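Local coordinates for small archaeal modifier protein 1 (Haloferax volcanii DS2, PDB 4HRO) that serves as a ubiquitin-like protein modifier, joined through its C-terminal glycine to lysines of target proteins, and as a sulfur carrier in molybdenum cofactor biosynthesis, at residues M4-L8 / A34-L38. Residues are numbered along the deposited sequence; the frame is centred on the assembly and turned at random. Where two conformers were deposited one is given.
Sequences MEWKL and ALDAL
Segment 4-8 of strand 2-8, carrying M4, W6 and L8 on one face, passes helix segment 34-38 with the two axes 9.7 Å apart at closest approach and their N-to-C directions 68° apart. This is the core packing of the ubiquitin-like beta-grasp fold, in which a mixed sheet wraps around helix 31-41; all six touching residues are buried. W6 supplies most of the strand's share. With its CG anti to the carbonyl carbon, beside the backbone N, the indole reaches the helix and offers one face to L38, whose CD2 sits 3.9 Å from the centroid of the five-membered ring and 16° off its normal, a CH-pi contact. L38 CB also lies over the ring face, 3.7 Å from W6 CD1. The benzo part continues to L35, with W6 CZ2 3.8 Å from L35 CB and the two side chains crossing at about a right angle. Toward the two ends of segment 4-8 the contact is thinner: M4 SD meets A34 CB at 4.2 Å, while the CD2 methyls of L8 and L38 touch at 3.7 Å. L81 and L83 of the neighbouring strand 80-84 also pack against W6. A34 O already accepts the helical bond from L38 N; the oxygen lies at the edge of the W6 indole, near its plane, and takes a weak second bond from NE1 at 3.0 Å, its N-H...O angle bent to 139°.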
loop_
_atom_site.group_PDB
_atom_site.type_symbol
_atom_site.label_atom_id
_atom_site.label_comp_id
_atom_site.label_asym_id
_atom_site.label_seq_id
_atom_site.Cartn_x
_atom_site.Cartn_y
_atom_site.Cartn_z
ATOM N N MET A 4 -5.354 7.888 6.019
ATOM C CA MET A 4 -5.336 6.474 6.375
ATOM C C MET A 4 -3.888 6.066 6.582
ATOM O O MET A 4 -2.985 6.893 6.443
ATOM C CB MET A 4 -6.061 5.641 5.302
ATOM C CG MET A 4 -5.474 5.774 3.904
ATOM S SD MET A 4 -6.583 5.251 2.567
ATOM C CE MET A 4 -7.838 6.527 2.691
ATOM N N GLU A 5 -3.649 4.799 6.883
ATOM C CA GLU A 5 -2.311 4.381 7.255
ATOM C C GLU A 5 -2.012 2.991 6.740
ATOM O O GLU A 5 -2.862 2.097 6.853
ATOM C CB GLU A 5 -2.160 4.444 8.770
ATOM C CG GLU A 5 -0.742 4.339 9.276
ATOM C CD GLU A 5 -0.642 4.674 10.745
ATOM O OE1 GLU A 5 -1.621 4.456 11.487
ATOM O OE2 GLU A 5 0.421 5.152 11.167
ATOM N N TRP A 6 -0.806 2.834 6.185
ATOM C CA TRP A 6 -0.270 1.556 5.760
ATOM C C TRP A 6 0.591 0.962 6.866
ATOM O O TRP A 6 1.402 1.671 7.491
ATOM C CB TRP A 6 0.622 1.739 4.529
ATOM C CG TRP A 6 -0.125 1.932 3.258
ATOM C CD1 TRP A 6 -0.451 3.113 2.664
ATOM C CD2 TRP A 6 -0.641 0.901 2.419
ATOM N NE1 TRP A 6 -1.144 2.880 1.491
ATOM C CE2 TRP A 6 -1.273 1.526 1.324
ATOM C CE3 TRP A 6 -0.650 -0.499 2.494
ATOM C CZ2 TRP A 6 -1.900 0.799 0.313
ATOM C CZ3 TRP A 6 -1.272 -1.214 1.490
ATOM C CH2 TRP A 6 -1.886 -0.568 0.420
ATOM N N LYS A 7 0.460 -0.346 7.059
ATOM C CA LYS A 7 1.440 -1.138 7.776
ATOM C C LYS A 7 2.241 -1.960 6.797
ATOM O O LYS A 7 1.693 -2.521 5.840
ATOM C CB LYS A 7 0.767 -2.043 8.798
ATOM C CG LYS A 7 0.564 -1.323 10.113
ATOM C CD LYS A 7 0.017 -2.234 11.169
ATOM C CE LYS A 7 0.284 -1.681 12.547
ATOM N NZ LYS A 7 -0.378 -2.507 13.564
ATOM N N LEU A 8 3.551 -1.988 7.043
ATOM C CA LEU A 8 4.517 -2.689 6.208
ATOM C C LEU A 8 5.259 -3.721 7.050
ATOM O O LEU A 8 5.429 -3.547 8.254
ATOM C CB LEU A 8 5.550 -1.701 5.666
ATOM C CG LEU A 8 5.015 -0.507 4.879
ATOM C CD1 LEU A 8 6.190 0.402 4.481
ATOM C CD2 LEU A 8 4.175 -0.911 3.708
ATOM N N ALA A 34 -4.038 4.489 -3.098
ATOM C CA ALA A 34 -3.400 4.586 -1.777
ATOM C C ALA A 34 -2.021 3.903 -1.771
ATOM O O ALA A 34 -1.090 4.381 -1.106
ATOM C CB ALA A 34 -4.298 3.988 -0.698
ATOM N N LEU A 35 -1.880 2.816 -2.532
ATOM C CA LEU A 35 -0.593 2.152 -2.667
ATOM C C LEU A 35 0.412 3.044 -3.408
ATOM O O LEU A 35 1.577 3.140 -3.028
ATOM C CB LEU A 35 -0.799 0.809 -3.365
ATOM C CG LEU A 35 0.441 -0.035 -3.597
ATOM C CD1 LEU A 35 1.207 -0.314 -2.301
ATOM C CD2 LEU A 35 0.046 -1.332 -4.300
ATOM N N ASP A 36 -0.047 3.717 -4.453
ATOM C CA ASP A 36 0.802 4.664 -5.169
ATOM C C ASP A 36 1.204 5.836 -4.278
ATOM O O ASP A 36 2.322 6.347 -4.393
ATOM C CB ASP A 36 0.097 5.178 -6.420
ATOM C CG ASP A 36 0.147 4.193 -7.592
ATOM O OD1 ASP A 36 0.860 3.156 -7.513
ATOM O OD2 ASP A 36 -0.545 4.478 -8.597
ATOM N N ALA A 37 0.322 6.256 -3.371
ATOM C CA ALA A 37 0.681 7.305 -2.401
ATOM C C ALA A 37 1.777 6.813 -1.450
ATOM O O ALA A 37 2.709 7.555 -1.143
ATOM C CB ALA A 37 -0.551 7.772 -1.634
ATOM N N LEU A 38 1.681 5.562 -1.004
ATOM C CA LEU A 38 2.720 4.967 -0.174
ATOM C C LEU A 38 4.062 4.961 -0.904
ATOM O O LEU A 38 5.093 5.324 -0.348
ATOM C CB LEU A 38 2.323 3.544 0.205
ATOM C CG LEU A 38 3.423 2.671 0.808
ATOM C CD1 LEU A 38 3.929 3.204 2.139
ATOM C CD2 LEU A 38 2.908 1.259 0.977
#